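Local structure of mosquitocidal toxin (Bacillus sphaericus, 2CB4) at residues 33-38 against 99-104; 127-130 against 136-139; 228-231 against 235-238; 61-64 against 69-72. The protein probably acts as an ADP-ribosyltransferase that kills mosquito larvae, the chain described here being the catalytic domain of a longer toxin. The protein carries 1 engineered substitution. All coordinates share one frame; numbering follows the deposited sequence.

In the fold
Along the chain, 61-64 against 69-72 is nested inside the long loop closed by interaction 1, and interactions 2 and 3 follow in series. No two contacts touch. Interactions 2 and 4 have the nearest pair of centres, about 19 Å apart, while interactions 1 and 3 are separated by about 36 Å. Interactions 1 and 2 lie on opposite sides of the chain's centre. The mixed sheet of the ADP-ribosyltransferase domain is shared by interactions 2 and 3, through strands 123-131, 137-138 and 229-231. Interactions 1 and 4 instead join loops at the surface, outside the strands of that sheet, and interaction 1 also takes in the start of helix 36-44.

Interaction 1 (33-38 against 99-104); sequences MDMSSL and TNQNLS
Q101 NE2, the polar atom nearest the other segment, meets the M35 methyl carbon CE at 3.3 Å. This is a van der Waals approach of an amide end to a methyl group, and no hydrogen bond joins 33-38 to 99-104. M35 is a selenomethionine at the N-cap position of helix 36-44, and its chain is extended at chi2 and bends at the last torsion (chi3 43°), which swings CE toward the glutamine. The selenium, one atom back, rests against a methyl branch of a leucine, with M35 SE 3.4 Å from L103 CD2. Q101 reaches M35 because CG is trans to the amide nitrogen (chi1 -166°) and the chain stays extended beyond it. The same L103 methyl also serves the helix: L38 CD2 lies 3.9 Å from L103 CD2, and the two leucine side chains cross at about a right angle. L38 CD2 touches the other branch of that leucine too, at 4.0 Å from L103 CD1. Around this patch, S36 OG is hydrogen-bonded to W23 NE1, Q101 packs on W31, and H110 and N113 of a second subunit pack on D34 and M33. With only methyl, selenium and amide surfaces in contact, and mostly exposed residues taking part, the helix start and the 99-104 loop are held by dispersion and shape rather than by directed polar bonds.

Interaction 2 (127-130 against 136-139); sequences TRAR and LEIT
The R130 guanidinium has I138 CD1 over one face and T139 O at its edge, close to its plane. The contact belongs to the beta hairpin of strands 123-131 and 137-138, at the end of the mixed sheet's 123-131 strand. R130 NH1 donates to T139 O at 2.7 Å, with the acceptor 9° out of the guanidinium plane and the donor in the carbonyl plane. Over the face, I138 CD1 sits 3.4 Å from R130 NH1. The flat guanidinium is turned this way by a bend at chi3 (85°), after which the arginine comes back over the hairpin partner. NH2 is hydrogen-bonded to N269 OD1, so two of the three guanidinium nitrogens are held. The backbones join through I138 N to R130 O at 2.8 Å. That oxygen is also approached by carbon: E137 CG lies 3.3 Å from R130 O. E137 OE2 takes a bridging water and also forms a salt bridge with R77 NH1, and T139 OG1 is hydrogen-bonded to N268 OD1. The water, which may have to divide its protons among several acceptors, sits between the strands and accepts from R130 N at 2.9 Å. It donates to the carboxylate oxygen E137 OE2 and, at 2.8 Å, to the backbone oxygen I138 O.

Interaction 3 (228-231 against 235-238); sequences SKVF and NHSE
V230 CG1 touches the imidazole of H236 at 3.3 Å from NE2, joining strand 229-231, a short parallel partner of strand 202-208 in the mixed sheet of the ADP-ribosyltransferase fold, to the loop that follows it. H236 CE1 is 3.7 Å from the same V230 methyl, which approaches the ring at a slant. The branch gets there because CG1 points away from the backbone N (chi1 179°) and projects from the strand toward the loop. A second, looser approach comes from the backbone, with F231 O 3.9 Å from H236 CD2. One shell out, the imidazole meets W207 edge-to-face and H233 with the two ring planes about 40° apart, while V230 also packs on W207 and R205, which lie on strand 202-208. The loop backbone is tied in through H236 O, which accepts a hydrogen bond from N87 ND2. On the far part of the ring, a bond within the loop helps set its rotation: E238 N donates to H236 ND1 at 3.2 Å, nearly straight at 175° and 4° out of the ring plane, consistent with a tautomer carrying its proton on NE2, the atom beside V230 CG1.

Interaction 4 (61-64 against 69-72); sequences QTID and QIQI
Q71 CB lies against the backbone carbonyl of Q61, 3.2 Å from Q61 O. The next carbon stays close to the same oxygen, with Q71 CG 3.4 Å from Q61 O. An extended first torsion (chi1 -174°) followed by a bend at chi2 (62°) turns the amide along the other segment to D64. There Q71 OE1 comes 3.6 Å from D64 CB, with the amide and carboxylate planes 48° apart. Q71 OE1 also faces D64 OD2 at 3.8 Å, but both are acceptors and the two side chains meet without a hydrogen bond. At the tip, Q71 NE2 is hydrogen-bonded to D73 OD2, and D64 OD1 accepts from N66 N, the bond of an Asx turn within the connecting loop. The backbones run in opposite directions and are bridged at I63 and I70, in the pattern of an antiparallel non-hydrogen-bonded pair. Its flanking bonds are Q71 N to T62 O at 2.9 Å and D64 N to Q69 O at 2.6 Å. The side chains of the bridged pair meet lightly, I63 CG1 4.2 Å from I70 CD1. A water donates to T62 O and to Q71 O (2.6 Å), giving T62 O a second donor besides Q71 N, though its protons may be divided among several acceptors. T62 OG1 is hydrogen-bonded to G160 N. Two nearly straight backbone bonds thus hold this surface loop closed, while Q71 NE2 and D64 OD1 find partners close by in sequence.

Interaction 1 (33-38 against 99-104)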
HETATM    1  N   MSE A  33     -22.253  10.161 -25.149  1.00 36.01           N
HETATM    2  CA  MSE A  33     -22.788  10.591 -26.446  1.00 33.89           C
HETATM    3  C   MSE A  33     -23.195   9.498 -27.441  1.00 46.21           C
HETATM    4  O   MSE A  33     -24.058   9.716 -28.301  1.00 47.22           O
HETATM    5  CB  MSE A  33     -21.951  11.689 -27.100  1.00 32.59           C
HETATM    6  CG  MSE A  33     -21.517  12.858 -26.229  1.00 33.22           C
HETATM    7 SE   MSE A  33     -20.696  14.199 -27.315  1.00 33.23          SE
HETATM    8  CE  MSE A  33     -19.341  13.183 -28.101  1.00 30.76           C
ATOM      9  N   ASP A  34     -22.569   8.333 -27.339  1.00 47.23           N
ATOM     10  CA  ASP A  34     -22.887   7.228 -28.245  1.00 48.67           C
ATOM     11  C   ASP A  34     -23.905   6.252 -27.638  1.00 52.33           C
ATOM     12  O   ASP A  34     -24.242   5.227 -28.246  1.00 53.73           O
ATOM     13  CB  ASP A  34     -21.615   6.465 -28.599  1.00 51.81           C
ATOM     14  CG  ASP A  34     -20.914   7.035 -29.828  1.00 71.27           C
ATOM     15  OD1 ASP A  34     -21.230   8.183 -30.248  1.00 71.56           O
ATOM     16  OD2 ASP A  34     -20.071   6.303 -30.388  1.00 82.00           O
HETATM   17  N   MSE A  35     -24.383   6.570 -26.434  1.00 43.48           N
HETATM   18  CA  MSE A  35     -25.319   5.717 -25.737  1.00 39.06           C
HETATM   19  C   MSE A  35     -26.576   6.505 -25.417  1.00 42.56           C
HETATM   20  O   MSE A  35     -27.197   6.324 -24.386  1.00 43.26           O
HETATM   21  CB  MSE A  35     -24.572   5.091 -24.568  1.00 39.46           C
HETATM   22  CG  MSE A  35     -24.616   5.792 -23.241  1.00 43.71           C
HETATM   23 SE   MSE A  35     -23.683   4.775 -21.911  1.00 47.76          SE
HETATM   24  CE  MSE A  35     -22.270   4.393 -23.089  1.00 43.72           C
ATOM     25  N   SER A  36     -26.947   7.381 -26.345  1.00 39.24           N
ATOM     26  CA  SER A  36     -28.105   8.236 -26.213  1.00 39.50           C
ATOM     27  C   SER A  36     -29.412   7.538 -25.839  1.00 48.06           C
ATOM     28  O   SER A  36     -30.084   7.913 -24.875  1.00 49.13           O
ATOM     29  CB  SER A  36     -28.294   9.077 -27.484  1.00 41.12           C
ATOM     30  OG  SER A  36     -29.546   9.761 -27.459  1.00 46.95           O
ATOM     31  N   SER A  37     -29.794   6.535 -26.623  1.00 46.33           N
ATOM     32  CA  SER A  37     -31.047   5.810 -26.387  1.00 45.43           C
ATOM     33  C   SER A  37     -31.005   5.040 -25.090  1.00 45.65           C
ATOM     34  O   SER A  37     -31.964   5.056 -24.317  1.00 45.12           O
ATOM     35  CB  SER A  37     -31.350   4.876 -27.560  1.00 49.62           C
ATOM     36  OG  SER A  37     -31.979   5.619 -28.593  1.00 61.76           O
ATOM     37  N   LEU A  38     -29.887   4.370 -24.838  1.00 39.63           N
ATOM     38  CA  LEU A  38     -29.763   3.641 -23.607  1.00 40.10           C
ATOM     39  C   LEU A  38     -29.880   4.596 -22.397  1.00 46.67           C
ATOM     40  O   LEU A  38     -30.592   4.301 -21.424  1.00 47.02           O
ATOM     41  CB  LEU A  38     -28.454   2.876 -23.582  1.00 40.72           C
ATOM     42  CG  LEU A  38     -28.170   2.331 -22.188  1.00 46.85           C
ATOM     43  CD1 LEU A  38     -29.389   1.537 -21.665  1.00 47.68           C
ATOM     44  CD2 LEU A  38     -26.897   1.497 -22.177  1.00 47.43           C
ATOM     45  N   THR A  99     -18.313  10.681 -12.490  1.00 37.52           N
ATOM     46  CA  THR A  99     -17.629  10.578 -13.780  1.00 38.27           C
ATOM     47  C   THR A  99     -17.389   9.142 -14.298  1.00 45.61           C
ATOM     48  O   THR A  99     -16.914   8.945 -15.416  1.00 46.11           O
ATOM     49  CB  THR A  99     -16.252  11.328 -13.725  1.00 38.80           C
ATOM     50  OG1 THR A  99     -15.414  10.716 -12.736  1.00 39.43           O
ATOM     51  CG2 THR A  99     -16.446  12.818 -13.355  1.00 30.71           C
ATOM     52  N   ASN A 100     -17.704   8.143 -13.498  1.00 45.78           N
ATOM     53  CA  ASN A 100     -17.470   6.756 -13.913  1.00 47.96           C
ATOM     54  C   ASN A 100     -18.677   6.104 -14.585  1.00 56.14           C
ATOM     55  O   ASN A 100     -19.821   6.424 -14.259  1.00 55.42           O
ATOM     56  CB  ASN A 100     -17.016   5.910 -12.716  1.00 50.42           C
ATOM     57  CG  ASN A 100     -18.129   5.707 -11.691  1.00 89.03           C
ATOM     58  OD1 ASN A 100     -18.562   6.656 -11.034  1.00 90.80           O
ATOM     59  ND2 ASN A 100     -18.626   4.475 -11.589  1.00 81.64           N
ATOM     60  N   GLN A 101     -18.428   5.184 -15.516  1.00 57.23           N
ATOM     61  CA  GLN A 101     -19.542   4.503 -16.173  1.00 59.44           C
ATOM     62  C   GLN A 101     -20.280   3.509 -15.256  1.00 69.47           C
ATOM     63  O   GLN A 101     -19.674   2.696 -14.556  1.00 68.01           O
ATOM     64  CB  GLN A 101     -19.161   3.855 -17.503  1.00 60.62           C
ATOM     65  CG  GLN A 101     -20.397   3.442 -18.338  1.00 73.60           C
ATOM     66  CD  GLN A 101     -20.048   2.885 -19.712  1.00 94.02           C
ATOM     67  OE1 GLN A 101     -19.856   1.685 -19.868  1.00 93.33           O
ATOM     68  NE2 GLN A 101     -20.022   3.752 -20.718  1.00 82.68           N
ATOM     69  N   ASN A 102     -21.600   3.617 -15.246  1.00 72.53           N
ATOM     70  CA  ASN A 102     -22.433   2.741 -14.437  1.00 75.04           C
ATOM     71  C   ASN A 102     -23.842   2.697 -15.050  1.00 85.59           C
ATOM     72  O   ASN A 102     -24.677   3.598 -14.805  1.00 85.06           O
ATOM     73  CB  ASN A 102     -22.451   3.199 -12.979  1.00 75.66           C
ATOM     74  CG  ASN A 102     -23.308   2.301 -12.077  1.00 99.25           C
ATOM     75  OD1 ASN A 102     -24.352   1.794 -12.489  1.00 96.75           O
ATOM     76  ND2 ASN A 102     -22.870   2.134 -10.836  1.00 85.78           N
ATOM     77  N   LEU A 103     -24.074   1.647 -15.854  1.00 86.57           N
ATOM     78  CA  LEU A 103     -25.346   1.421 -16.567  1.00 87.83           C
ATOM     79  C   LEU A 103     -26.448   0.789 -15.699  1.00 94.66           C
ATOM     80  O   LEU A 103     -27.416   0.208 -16.210  1.00 94.25           O
ATOM     81  CB  LEU A 103     -25.118   0.652 -17.881  1.00 87.76           C
ATOM     82  CG  LEU A 103     -24.100   1.297 -18.836  1.00 92.39           C
ATOM     83  CD1 LEU A 103     -23.749   0.382 -20.007  1.00 92.51           C
ATOM     84  CD2 LEU A 103     -24.541   2.672 -19.321  1.00 94.27           C
ATOM     85  N   SER A 104     -26.288   0.945 -14.382  1.00 93.09           N
ATOM     86  CA  SER A 104     -27.243   0.466 -13.386  1.00 93.43           C
ATOM     87  C   SER A 104     -28.158   1.644 -12.989  1.00 99.00           C
ATOM     88  O   SER A 104     -27.781   2.844 -13.119  1.00 98.81           O
ATOM     89  CB  SER A 104     -26.520  -0.076 -12.132  1.00 95.92           C
ATOM     90  OG  SER A 104     -25.597  -1.102 -12.450  1.00100.00           O
TER

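Interaction 2 (127-130 against 136-139)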
ATOM      1  N   THR A 127     -28.882  27.709 -15.483  1.00 27.73           N
ATOM      2  CA  THR A 127     -30.122  28.425 -15.319  1.00 27.31           C
ATOM      3  C   THR A 127     -30.178  29.403 -16.502  1.00 31.70           C
ATOM      4  O   THR A 127     -29.159  29.846 -17.005  1.00 29.38           O
ATOM      5  CB  THR A 127     -30.226  29.139 -13.917  1.00 30.38           C
ATOM      6  OG1 THR A 127     -31.529  29.721 -13.765  1.00 35.06           O
ATOM      7  CG2 THR A 127     -29.182  30.243 -13.759  1.00 22.01           C
ATOM      8  N   ARG A 128     -31.379  29.727 -16.951  1.00 30.64           N
ATOM      9  CA  ARG A 128     -31.529  30.636 -18.085  1.00 29.74           C
ATOM     10  C   ARG A 128     -31.274  32.078 -17.755  1.00 31.16           C
ATOM     11  O   ARG A 128     -31.669  32.548 -16.695  1.00 29.55           O
ATOM     12  CB  ARG A 128     -32.938  30.515 -18.680  1.00 29.14           C
ATOM     13  CG  ARG A 128     -33.359  29.079 -19.023  1.00 37.81           C
ATOM     14  CD  ARG A 128     -34.703  29.057 -19.720  1.00 38.85           C
ATOM     15  NE  ARG A 128     -34.626  29.696 -21.024  1.00 55.07           N
ATOM     16  CZ  ARG A 128     -35.628  30.337 -21.622  1.00 71.86           C
ATOM     17  NH1 ARG A 128     -36.807  30.430 -21.034  1.00 69.04           N
ATOM     18  NH2 ARG A 128     -35.444  30.891 -22.817  1.00 48.33           N
ATOM     19  N   ALA A 129     -30.644  32.795 -18.695  1.00 28.19           N
ATOM     20  CA  ALA A 129     -30.449  34.230 -18.543  1.00 28.18           C
ATOM     21  C   ALA A 129     -31.897  34.825 -18.623  1.00 34.45           C
ATOM     22  O   ALA A 129     -32.774  34.289 -19.324  1.00 33.47           O
ATOM     23  CB  ALA A 129     -29.572  34.762 -19.664  1.00 28.16           C
ATOM     24  N   ARG A 130     -32.159  35.894 -17.877  1.00 32.75           N
ATOM     25  CA  ARG A 130     -33.485  36.491 -17.844  1.00 32.70           C
ATOM     26  C   ARG A 130     -33.523  37.870 -18.464  1.00 37.64           C
ATOM     27  O   ARG A 130     -32.620  38.686 -18.267  1.00 36.81           O
ATOM     28  CB  ARG A 130     -33.992  36.577 -16.418  1.00 31.14           C
ATOM     29  CG  ARG A 130     -34.305  35.261 -15.787  1.00 33.14           C
ATOM     30  CD  ARG A 130     -34.643  35.521 -14.336  1.00 39.07           C
ATOM     31  NE  ARG A 130     -36.045  35.877 -14.195  1.00 39.10           N
ATOM     32  CZ  ARG A 130     -36.519  36.984 -13.626  1.00 46.72           C
ATOM     33  NH1 ARG A 130     -35.738  37.905 -13.085  1.00 31.46           N
ATOM     34  NH2 ARG A 130     -37.824  37.150 -13.573  1.00 31.87           N
ATOM     35  N   LEU A 136     -33.996  43.526 -22.377  1.00 43.67           N
ATOM     36  CA  LEU A 136     -32.878  43.947 -21.537  1.00 42.68           C
ATOM     37  C   LEU A 136     -32.723  42.908 -20.404  1.00 42.93           C
ATOM     38  O   LEU A 136     -33.729  42.394 -19.877  1.00 42.24           O
ATOM     39  CB  LEU A 136     -33.171  45.318 -20.920  1.00 43.04           C
ATOM     40  CG  LEU A 136     -33.311  46.487 -21.903  1.00 47.64           C
ATOM     41  CD1 LEU A 136     -33.475  47.802 -21.155  1.00 47.71           C
ATOM     42  CD2 LEU A 136     -32.104  46.544 -22.784  1.00 47.19           C
ATOM     43  N   GLU A 137     -31.480  42.606 -20.036  1.00 36.72           N
ATOM     44  CA  GLU A 137     -31.211  41.625 -18.980  1.00 34.58           C
ATOM     45  C   GLU A 137     -31.629  42.065 -17.586  1.00 36.12           C
ATOM     46  O   GLU A 137     -31.339  43.193 -17.147  1.00 35.85           O
ATOM     47  CB  GLU A 137     -29.736  41.193 -18.957  1.00 35.21           C
ATOM     48  CG  GLU A 137     -29.527  39.879 -18.235  1.00 40.89           C
ATOM     49  CD  GLU A 137     -28.092  39.387 -18.216  1.00 50.55           C
ATOM     50  OE1 GLU A 137     -27.179  40.125 -18.623  1.00 44.13           O
ATOM     51  OE2 GLU A 137     -27.879  38.252 -17.758  1.00 39.16           O
ATOM     52  N   ILE A 138     -32.288  41.149 -16.882  1.00 31.04           N
ATOM     53  CA  ILE A 138     -32.706  41.384 -15.500  1.00 31.11           C
ATOM     54  C   ILE A 138     -32.077  40.284 -14.612  1.00 35.60           C
ATOM     55  O   ILE A 138     -31.490  39.329 -15.114  1.00 34.14           O
ATOM     56  CB  ILE A 138     -34.260  41.450 -15.344  1.00 33.37           C
ATOM     57  CG1 ILE A 138     -34.909  40.165 -15.855  1.00 32.98           C
ATOM     58  CG2 ILE A 138     -34.813  42.681 -16.082  1.00 31.91           C
ATOM     59  CD1 ILE A 138     -36.403  40.099 -15.576  1.00 29.59           C
ATOM     60  N   THR A 139     -32.165  40.449 -13.294  1.00 32.41           N
ATOM     61  CA  THR A 139     -31.570  39.513 -12.352  1.00 30.96           C
ATOM     62  C   THR A 139     -31.945  38.047 -12.594  1.00 34.28           C
ATOM     63  O   THR A 139     -33.126  37.703 -12.634  1.00 33.76           O
ATOM     64  CB  THR A 139     -31.894  39.933 -10.913  1.00 34.26           C
ATOM     65  OG1 THR A 139     -31.686  41.342 -10.796  1.00 30.44           O
ATOM     66  CG2 THR A 139     -30.990  39.206  -9.904  1.00 31.07           C
TER
HETATM   67  O   HOH W   1     -30.135  37.248 -16.302  1.00 30.21           O

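Interaction 3 (228-231 against 235-238)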
ATOM      1  N   SER A 228     -12.155  45.607 -15.760  1.00 32.88           N
ATOM      2  CA  SER A 228     -11.039  44.813 -16.327  1.00 31.09           C
ATOM      3  C   SER A 228     -11.629  43.630 -17.149  1.00 34.90           C
ATOM      4  O   SER A 228     -12.405  42.824 -16.635  1.00 33.49           O
ATOM      5  CB  SER A 228     -10.188  44.241 -15.166  1.00 32.12           C
ATOM      6  OG  SER A 228      -9.105  43.412 -15.604  1.00 35.08           O
ATOM      7  N   LYS A 229     -11.267  43.548 -18.422  1.00 33.03           N
ATOM      8  CA  LYS A 229     -11.707  42.474 -19.305  1.00 32.14           C
ATOM      9  C   LYS A 229     -10.451  41.704 -19.726  1.00 36.81           C
ATOM     10  O   LYS A 229      -9.526  42.279 -20.287  1.00 37.48           O
ATOM     11  CB  LYS A 229     -12.427  43.024 -20.524  1.00 33.14           C
ATOM     12  CG  LYS A 229     -12.886  41.952 -21.489  1.00 40.13           C
ATOM     13  CD  LYS A 229     -13.866  42.520 -22.515  1.00 46.13           C
ATOM     14  CE  LYS A 229     -15.222  42.852 -21.899  1.00 58.57           C
ATOM     15  NZ  LYS A 229     -16.277  43.227 -22.919  1.00 70.26           N
ATOM     16  N   VAL A 230     -10.405  40.409 -19.423  1.00 31.95           N
ATOM     17  CA  VAL A 230      -9.242  39.595 -19.723  1.00 29.74           C
ATOM     18  C   VAL A 230      -9.533  38.397 -20.629  1.00 33.02           C
ATOM     19  O   VAL A 230     -10.527  37.701 -20.448  1.00 32.23           O
ATOM     20  CB  VAL A 230      -8.586  39.109 -18.380  1.00 32.14           C
ATOM     21  CG1 VAL A 230      -7.382  38.233 -18.621  1.00 31.62           C
ATOM     22  CG2 VAL A 230      -8.189  40.292 -17.535  1.00 31.22           C
ATOM     23  N   PHE A 231      -8.642  38.167 -21.598  1.00 29.81           N
ATOM     24  CA  PHE A 231      -8.717  37.016 -22.500  1.00 29.45           C
ATOM     25  C   PHE A 231      -7.909  35.936 -21.839  1.00 31.87           C
ATOM     26  O   PHE A 231      -6.719  36.073 -21.624  1.00 31.78           O
ATOM     27  CB  PHE A 231      -8.181  37.341 -23.898  1.00 31.66           C
ATOM     28  CG  PHE A 231      -9.080  38.253 -24.634  1.00 34.96           C
ATOM     29  CD1 PHE A 231     -10.001  37.756 -25.542  1.00 37.96           C
ATOM     30  CD2 PHE A 231      -9.151  39.599 -24.261  1.00 39.09           C
ATOM     31  CE1 PHE A 231     -10.906  38.607 -26.163  1.00 39.20           C
ATOM     32  CE2 PHE A 231     -10.066  40.462 -24.866  1.00 41.88           C
ATOM     33  CZ  PHE A 231     -10.942  39.959 -25.826  1.00 39.67           C
ATOM     34  N   ASN A 235      -3.450  28.580 -17.076  1.00 27.47           N
ATOM     35  CA  ASN A 235      -2.612  29.099 -16.008  1.00 27.13           C
ATOM     36  C   ASN A 235      -2.445  30.597 -16.004  1.00 29.05           C
ATOM     37  O   ASN A 235      -1.394  31.096 -15.628  1.00 27.20           O
ATOM     38  CB  ASN A 235      -1.214  28.471 -16.055  1.00 29.80           C
ATOM     39  CG  ASN A 235      -1.244  26.958 -15.994  1.00 62.62           C
ATOM     40  OD1 ASN A 235      -0.557  26.278 -16.782  1.00 57.14           O
ATOM     41  ND2 ASN A 235      -2.054  26.413 -15.078  1.00 55.87           N
ATOM     42  N   HIS A 236      -3.481  31.315 -16.406  1.00 25.35           N
ATOM     43  CA  HIS A 236      -3.421  32.752 -16.382  1.00 24.34           C
ATOM     44  C   HIS A 236      -3.096  33.172 -14.948  1.00 30.51           C
ATOM     45  O   HIS A 236      -3.638  32.595 -13.983  1.00 29.63           O
ATOM     46  CB  HIS A 236      -4.757  33.320 -16.782  1.00 24.15           C
ATOM     47  CG  HIS A 236      -4.670  34.741 -17.174  1.00 27.38           C
ATOM     48  ND1 HIS A 236      -4.464  35.748 -16.253  1.00 29.23           N
ATOM     49  CD2 HIS A 236      -4.650  35.323 -18.392  1.00 29.05           C
ATOM     50  CE1 HIS A 236      -4.368  36.899 -16.887  1.00 28.56           C
ATOM     51  NE2 HIS A 236      -4.479  36.669 -18.186  1.00 29.30           N
ATOM     52  N   SER A 237      -2.219  34.160 -14.794  1.00 29.32           N
ATOM     53  CA  SER A 237      -1.841  34.595 -13.440  1.00 29.93           C
ATOM     54  C   SER A 237      -2.979  35.039 -12.534  1.00 36.69           C
ATOM     55  O   SER A 237      -2.887  34.916 -11.294  1.00 38.07           O
ATOM     56  CB  SER A 237      -0.699  35.619 -13.423  1.00 31.93           C
ATOM     57  OG  SER A 237      -1.140  36.883 -13.873  1.00 43.84           O
ATOM     58  N   GLU A 238      -4.053  35.559 -13.088  1.00 32.80           N
ATOM     59  CA  GLU A 238      -5.100  35.969 -12.151  1.00 33.85           C
ATOM     60  C   GLU A 238      -6.340  35.070 -12.199  1.00 33.93           C
ATOM     61  O   GLU A 238      -7.409  35.444 -11.699  1.00 32.19           O
ATOM     62  CB  GLU A 238      -5.474  37.422 -12.471  1.00 36.16           C
ATOM     63  CG  GLU A 238      -4.489  38.459 -11.872  1.00 53.69           C
ATOM     64  CD  GLU A 238      -4.211  39.652 -12.813  1.00 91.04           C
ATOM     65  OE1 GLU A 238      -4.577  39.603 -14.038  1.00 66.11           O
ATOM     66  OE2 GLU A 238      -3.631  40.649 -12.299  1.00 94.44           O
TER

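Interaction 4 (61-64 against 69-72)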
ATOM      1  N   GLN A  61     -33.759  24.183 -30.853  1.00 45.71           N
ATOM      2  CA  GLN A  61     -33.040  25.245 -31.555  1.00 47.68           C
ATOM      3  C   GLN A  61     -31.776  25.648 -30.826  1.00 52.58           C
ATOM      4  O   GLN A  61     -31.418  26.824 -30.791  1.00 50.40           O
ATOM      5  CB  GLN A  61     -33.937  26.464 -31.735  1.00 49.48           C
ATOM      6  CG  GLN A  61     -35.084  26.188 -32.715  1.00 67.76           C
ATOM      7  CD  GLN A  61     -36.237  27.139 -32.531  1.00 90.87           C
ATOM      8  OE1 GLN A  61     -36.387  27.710 -31.454  1.00 88.50           O
ATOM      9  NE2 GLN A  61     -37.018  27.296 -33.563  1.00 83.20           N
ATOM     10  N   THR A  62     -31.118  24.666 -30.232  1.00 51.39           N
ATOM     11  CA  THR A  62     -29.889  24.967 -29.528  1.00 51.09           C
ATOM     12  C   THR A  62     -28.805  25.000 -30.593  1.00 57.81           C
ATOM     13  O   THR A  62     -27.732  25.571 -30.395  1.00 56.48           O
ATOM     14  CB  THR A  62     -29.595  23.990 -28.375  1.00 37.18           C
ATOM     15  OG1 THR A  62     -29.309  22.668 -28.876  1.00 33.59           O
ATOM     16  CG2 THR A  62     -30.718  23.986 -27.403  1.00 26.52           C
ATOM     17  N   ILE A  63     -29.167  24.440 -31.740  1.00 56.49           N
ATOM     18  CA  ILE A  63     -28.323  24.393 -32.912  1.00 56.92           C
ATOM     19  C   ILE A  63     -28.983  25.051 -34.145  1.00 64.70           C
ATOM     20  O   ILE A  63     -30.168  24.786 -34.428  1.00 62.88           O
ATOM     21  CB  ILE A  63     -28.066  22.985 -33.280  1.00 58.46           C
ATOM     22  CG1 ILE A  63     -26.740  22.561 -32.652  1.00 56.53           C
ATOM     23  CG2 ILE A  63     -28.069  22.915 -34.781  1.00 60.15           C
ATOM     24  CD1 ILE A  63     -26.679  21.157 -32.381  1.00 55.19           C
ATOM     25  N   ASP A  64     -28.211  25.878 -34.879  1.00 66.69           N
ATOM     26  CA  ASP A  64     -28.713  26.536 -36.114  1.00 68.65           C
ATOM     27  C   ASP A  64     -28.791  25.444 -37.191  1.00 73.59           C
ATOM     28  O   ASP A  64     -27.867  24.657 -37.386  1.00 71.11           O
ATOM     29  CB  ASP A  64     -27.820  27.744 -36.579  1.00 71.73           C
ATOM     30  CG  ASP A  64     -28.535  28.698 -37.633  1.00 87.73           C
ATOM     31  OD1 ASP A  64     -29.258  28.215 -38.530  1.00 89.29           O
ATOM     32  OD2 ASP A  64     -28.298  29.931 -37.592  1.00 91.28           O
ATOM     33  N   GLN A  69     -24.229  25.056 -36.550  1.00 56.01           N
ATOM     34  CA  GLN A  69     -23.636  25.771 -35.431  1.00 53.11           C
ATOM     35  C   GLN A  69     -24.530  26.162 -34.261  1.00 53.66           C
ATOM     36  O   GLN A  69     -25.755  26.412 -34.395  1.00 55.31           O
ATOM     37  CB  GLN A  69     -23.005  27.015 -36.006  1.00 54.23           C
ATOM     38  CG  GLN A  69     -22.010  26.654 -37.088  1.00 80.68           C
ATOM     39  CD  GLN A  69     -21.073  27.775 -37.412  1.00110.41           C
ATOM     40  OE1 GLN A  69     -21.225  28.878 -36.917  1.00105.13           O
ATOM     41  NE2 GLN A  69     -20.115  27.477 -38.296  1.00107.05           N
ATOM     42  N   ILE A  70     -23.897  26.242 -33.086  1.00 41.77           N
ATOM     43  CA  ILE A  70     -24.584  26.591 -31.873  1.00 37.03           C
ATOM     44  C   ILE A  70     -25.348  27.889 -32.084  1.00 41.65           C
ATOM     45  O   ILE A  70     -24.814  28.885 -32.575  1.00 44.84           O
ATOM     46  CB  ILE A  70     -23.560  26.706 -30.645  1.00 37.52           C
ATOM     47  CG1 ILE A  70     -22.739  25.427 -30.479  1.00 36.43           C
ATOM     48  CG2 ILE A  70     -24.244  27.006 -29.373  1.00 33.15           C
ATOM     49  CD1 ILE A  70     -23.560  24.212 -30.503  1.00 36.67           C
ATOM     50  N   GLN A  71     -26.597  27.887 -31.659  1.00 33.85           N
ATOM     51  CA  GLN A  71     -27.465  29.052 -31.718  1.00 33.35           C
ATOM     52  C   GLN A  71     -27.084  29.982 -30.560  1.00 36.95           C
ATOM     53  O   GLN A  71     -27.235  29.643 -29.372  1.00 37.58           O
ATOM     54  CB  GLN A  71     -28.928  28.597 -31.569  1.00 34.89           C
ATOM     55  CG  GLN A  71     -29.952  29.702 -31.744  1.00 47.15           C
ATOM     56  CD  GLN A  71     -29.883  30.301 -33.115  1.00 67.75           C
ATOM     57  OE1 GLN A  71     -29.612  29.599 -34.093  1.00 66.17           O
ATOM     58  NE2 GLN A  71     -30.057  31.616 -33.202  1.00 56.91           N
ATOM     59  N   ILE A  72     -26.585  31.153 -30.906  1.00 31.70           N
ATOM     60  CA  ILE A  72     -26.156  32.112 -29.914  1.00 30.64           C
ATOM     61  C   ILE A  72     -27.082  33.319 -29.895  1.00 37.81           C
ATOM     62  O   ILE A  72     -26.884  34.264 -30.646  1.00 39.67           O
ATOM     63  CB  ILE A  72     -24.658  32.537 -30.196  1.00 32.67           C
ATOM     64  CG1 ILE A  72     -23.744  31.301 -30.124  1.00 31.96           C
ATOM     65  CG2 ILE A  72     -24.188  33.633 -29.221  1.00 31.77           C
ATOM     66  CD1 ILE A  72     -22.409  31.521 -30.677  1.00 41.01           C
TER
HETATM   67  O   HOH W   2     -27.795  27.319 -28.262  1.00 36.21           O